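Beta sliding clamp (Borrelia burgdorferi, PDB 6DJ8) probably encircles DNA as a head-to-tail ring-shaped dimer and tethers DNA polymerases and other proteins to it, making replication processive. Local coordinates at residues His11-Ile22 and Ile69-Phe77. Sequence-based numbering, arbitrary orientation.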
loop_
_atom_site.group_PDB
_atom_site.type_symbol
_atom_site.label_atom_id
_atom_site.label_comp_id
_atom_site.label_asym_id
_atom_site.label_seq_id
_atom_site.Cartn_x
_atom_site.Cartn_y
_atom_site.Cartn_z
ATOM N N HIS A 11 16.880 22.806 32.287
ATOM C CA HIS A 11 18.304 22.687 31.994
ATOM C C HIS A 11 18.873 21.315 32.349
ATOM O O HIS A 11 19.885 20.912 31.763
ATOM C CB HIS A 11 19.079 23.779 32.732
ATOM C CG HIS A 11 19.135 23.579 34.213
ATOM N ND1 HIS A 11 20.059 22.753 34.818
ATOM C CD2 HIS A 11 18.376 24.089 35.211
ATOM C CE1 HIS A 11 19.870 22.768 36.125
ATOM N NE2 HIS A 11 18.852 23.567 36.390
ATOM N N ASN A 12 18.258 20.578 33.283
ATOM C CA ASN A 12 18.797 19.271 33.649
ATOM C C ASN A 12 17.781 18.135 33.588
ATOM O O ASN A 12 18.059 17.055 34.124
ATOM C CB ASN A 12 19.427 19.325 35.059
ATOM C CG ASN A 12 18.421 19.683 36.149
ATOM O OD1 ASN A 12 17.238 19.889 35.882
ATOM N ND2 ASN A 12 18.898 19.756 37.393
ATOM N N THR A 13 16.619 18.327 32.961
ATOM C CA THR A 13 15.649 17.242 32.813
ATOM C C THR A 13 15.562 16.917 31.324
ATOM O O THR A 13 14.651 17.356 30.621
ATOM C CB THR A 13 14.287 17.622 33.390
ATOM O OG1 THR A 13 14.458 18.084 34.730
ATOM C CG2 THR A 13 13.404 16.384 33.474
ATOM N N PHE A 14 16.510 16.115 30.849
ATOM C CA PHE A 14 16.621 15.821 29.428
ATOM C C PHE A 14 17.363 14.507 29.239
ATOM O O PHE A 14 17.966 13.973 30.168
ATOM C CB PHE A 14 17.377 16.935 28.690
ATOM C CG PHE A 14 18.832 16.982 29.035
ATOM C CD1 PHE A 14 19.280 17.791 30.067
ATOM C CD2 PHE A 14 19.754 16.190 28.361
ATOM C CE1 PHE A 14 20.624 17.833 30.405
ATOM C CE2 PHE A 14 21.097 16.215 28.705
ATOM C CZ PHE A 14 21.532 17.038 29.723
ATOM N N PHE A 15 17.365 14.027 28.000
ATOM C CA PHE A 15 18.333 13.014 27.631
ATOM C C PHE A 15 18.712 13.216 26.172
ATOM O O PHE A 15 17.940 13.760 25.381
ATOM C CB PHE A 15 17.816 11.591 27.873
ATOM C CG PHE A 15 16.620 11.235 27.071
ATOM C CD1 PHE A 15 15.359 11.499 27.554
ATOM C CD2 PHE A 15 16.746 10.631 25.834
ATOM C CE1 PHE A 15 14.243 11.176 26.821
ATOM C CE2 PHE A 15 15.643 10.309 25.106
ATOM C CZ PHE A 15 14.382 10.591 25.593
ATOM N N ILE A 16 19.915 12.757 25.836
ATOM C CA ILE A 16 20.425 12.736 24.475
ATOM C C ILE A 16 20.454 11.285 24.030
ATOM O O ILE A 16 20.907 10.410 24.777
ATOM C CB ILE A 16 21.828 13.368 24.398
ATOM C CG1 ILE A 16 21.807 14.800 24.973
ATOM C CG2 ILE A 16 22.361 13.338 22.962
ATOM C CD1 ILE A 16 23.150 15.484 24.975
ATOM N N CYS A 17 19.971 11.027 22.821
ATOM C CA CYS A 17 19.931 9.669 22.307
ATOM C C CYS A 17 20.278 9.677 20.828
ATOM O O CYS A 17 20.297 10.722 20.165
ATOM C CB CYS A 17 18.561 9.031 22.508
ATOM S SG CYS A 17 17.268 9.884 21.624
ATOM N N GLU A 18 20.563 8.491 20.320
ATOM C CA GLU A 18 20.735 8.302 18.887
ATOM C C GLU A 18 19.359 8.269 18.229
ATOM O O GLU A 18 18.499 7.451 18.593
ATOM C CB GLU A 18 21.527 7.021 18.619
ATOM C CG GLU A 18 21.719 6.680 17.159
ATOM C CD GLU A 18 22.897 5.749 16.940
ATOM O OE1 GLU A 18 23.763 5.658 17.841
ATOM O OE2 GLU A 18 22.954 5.111 15.867
ATOM N N THR A 19 19.143 9.172 17.271
ATOM C CA THR A 19 17.821 9.327 16.672
ATOM C C THR A 19 17.332 8.032 16.036
ATOM O O THR A 19 16.183 7.623 16.242
ATOM C CB THR A 19 17.861 10.441 15.629
ATOM O OG1 THR A 19 18.391 11.630 16.236
ATOM C CG2 THR A 19 16.476 10.729 15.119
ATOM N N ASN A 20 18.169 7.402 15.207
ATOM C CA ASN A 20 17.720 6.195 14.524
ATOM C C ASN A 20 17.404 5.090 15.525
ATOM O O ASN A 20 16.452 4.327 15.336
ATOM C CB ASN A 20 18.766 5.722 13.518
ATOM C CG ASN A 20 18.231 4.607 12.611
ATOM O OD1 ASN A 20 18.556 3.430 12.792
ATOM N ND2 ASN A 20 17.377 4.974 11.660
ATOM N N GLN A 21 18.165 5.016 16.616
ATOM C CA GLN A 21 17.911 3.958 17.597
ATOM C C GLN A 21 16.574 4.173 18.284
ATOM O O GLN A 21 15.737 3.265 18.328
ATOM C CB GLN A 21 19.028 3.903 18.634
ATOM C CG GLN A 21 18.851 2.763 19.639
ATOM C CD GLN A 21 20.008 2.676 20.603
ATOM O OE1 GLN A 21 20.704 3.672 20.830
ATOM N NE2 GLN A 21 20.241 1.486 21.159
ATOM N N ILE A 22 16.333 5.380 18.808
ATOM C CA ILE A 22 15.075 5.559 19.522
ATOM C C ILE A 22 13.902 5.483 18.550
ATOM O O ILE A 22 12.802 5.063 18.931
ATOM C CB ILE A 22 15.068 6.857 20.346
ATOM C CG1 ILE A 22 13.895 6.801 21.340
ATOM C CG2 ILE A 22 15.035 8.087 19.412
ATOM C CD1 ILE A 22 13.737 8.002 22.228
ATOM N N ILE A 69 17.695 1.341 26.096
ATOM C CA ILE A 69 18.766 1.808 25.230
ATOM C C ILE A 69 19.629 2.778 26.022
ATOM O O ILE A 69 19.185 3.387 26.997
ATOM C CB ILE A 69 18.245 2.503 23.957
ATOM C CG1 ILE A 69 17.404 3.725 24.334
ATOM C CG2 ILE A 69 17.468 1.524 23.095
ATOM C CD1 ILE A 69 17.002 4.599 23.119
ATOM N N SER A 70 20.872 2.928 25.578
ATOM C CA SER A 70 21.811 3.812 26.244
ATOM C C SER A 70 21.566 5.250 25.814
ATOM O O SER A 70 21.298 5.520 24.644
ATOM C CB SER A 70 23.241 3.400 25.909
ATOM O OG SER A 70 23.545 2.156 26.523
ATOM N N ILE A 71 21.652 6.171 26.772
ATOM C CA ILE A 71 21.464 7.592 26.542
ATOM C C ILE A 71 22.465 8.353 27.400
ATOM O O ILE A 71 23.170 7.779 28.235
ATOM C CB ILE A 71 20.038 8.060 26.891
ATOM C CG1 ILE A 71 19.755 7.692 28.356
ATOM C CG2 ILE A 71 19.020 7.497 25.902
ATOM C CD1 ILE A 71 18.493 8.256 28.920
ATOM N N VAL A 72 22.460 9.673 27.239
ATOM C CA VAL A 72 23.181 10.591 28.112
ATOM C C VAL A 72 22.139 11.427 28.840
ATOM O O VAL A 72 21.186 11.920 28.214
ATOM C CB VAL A 72 24.156 11.472 27.311
ATOM C CG1 VAL A 72 24.740 12.581 28.193
ATOM C CG2 VAL A 72 25.253 10.608 26.700
ATOM N N SER A 73 22.287 11.558 30.158
ATOM C CA SER A 73 21.307 12.306 30.930
ATOM C C SER A 73 21.969 12.925 32.155
ATOM O O SER A 73 23.160 12.732 32.414
ATOM C CB SER A 73 20.159 11.404 31.365
ATOM O OG SER A 73 20.608 10.559 32.411
ATOM N N GLU A 74 21.183 13.669 32.910
ATOM C CA GLU A 74 21.717 14.229 34.147
ATOM C C GLU A 74 20.833 13.922 35.340
ATOM O O GLU A 74 21.349 13.690 36.431
ATOM C CB GLU A 74 21.887 15.755 34.046
ATOM C CG GLU A 74 23.182 16.209 33.421
ATOM C CD GLU A 74 23.194 17.705 33.151
ATOM O OE1 GLU A 74 22.589 18.466 33.939
ATOM O OE2 GLU A 74 23.803 18.112 32.141
ATOM N N THR A 75 19.516 13.916 35.164
ATOM C CA THR A 75 18.600 13.536 36.227
ATOM C C THR A 75 17.662 12.466 35.696
ATOM O O THR A 75 17.490 12.303 34.486
ATOM C CB THR A 75 17.793 14.722 36.772
ATOM O OG1 THR A 75 16.959 15.261 35.735
ATOM C CG2 THR A 75 18.725 15.814 37.316
ATOM N N ASP A 76 17.036 11.762 36.624
ATOM C CA ASP A 76 16.099 10.702 36.309
ATOM C C ASP A 76 14.695 11.280 36.318
ATOM O O ASP A 76 14.372 12.134 37.148
ATOM C CB ASP A 76 16.206 9.573 37.338
ATOM C CG ASP A 76 17.553 8.871 37.297
ATOM O OD1 ASP A 76 18.375 9.199 36.411
ATOM O OD2 ASP A 76 17.792 7.999 38.163
ATOM N N PHE A 77 13.864 10.829 35.387
ATOM C CA PHE A 77 12.486 11.295 35.328
ATOM C C PHE A 77 11.709 10.340 34.438
ATOM O O PHE A 77 12.289 9.535 33.710
ATOM C CB PHE A 77 12.394 12.732 34.789
ATOM C CG PHE A 77 12.862 12.884 33.354
ATOM C CD1 PHE A 77 14.203 13.048 33.055
ATOM C CD2 PHE A 77 11.952 12.862 32.311
ATOM C CE1 PHE A 77 14.625 13.204 31.741
ATOM C CE2 PHE A 77 12.368 13.002 30.982
ATOM C CZ PHE A 77 13.704 13.172 30.697
HETATM O O HOH W 1 18.062 14.227 32.641
HETATM O O HOH W 2 20.634 6.286 22.036
HETATM O O HOH W 3 21.558 1.024 23.619
#
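I16 and V72 face each other as an antiparallel hydrogen-bonded pair, a compact example of how a short edge strand is held by few direct bonds and completed by water and side chains. I16 N donates to V72 O at 2.8 Å and V72 N returns a bond to I16 O at 3.0 Å. Farther along, the T75 hydroxyl donates to N12 O; OG1 to O is 2.7 Å, with the donor tilted 28° from the carbonyl plane.

Where the backbones diverge, water takes over. One molecule accepts from E18 N and donates to both S70 O and Q21 OE1, while a second accepts from Q21 NE2 and S70 N, so the two ends of one amide are tied through water to the backbone of S70. Q21 reaches I69 with an extended chain whose CG lies trans to N (chi1 -177°), so that its amide lies alongside the isoleucine, NE2 3.4 Å from I69 CG2.

Apolar contacts gather on the side of F15, whose CB meets I71 CD1 at 3.6 Å. F77 CZ lies in plane at the edge of the F15 ring, the two side chains crossing at about a right angle. T13 CG2 sits over a face of F77 in a CH-pi contact, 3.7 Å from the ring centroid, while T13 OG1 is hydrogen-bonded to M9 O.

Charged groups surround the F14 ring: E74 OE2 approaches its edge, 3.5 Å from CZ, with ring and carboxylate planes 81° apart, and K100 adds a cation-pi contact.

F15 and I71 also pack on L54, joining the sheet of strand 14-18 to the one that holds strand 53-59 and continues into the central domain. Strand 72-73 is thus the outermost strand beside 14-18 in an antiparallel sheet of the N-terminal domain, one of three clamp-fold domains in each subunit of the probably dimeric ring.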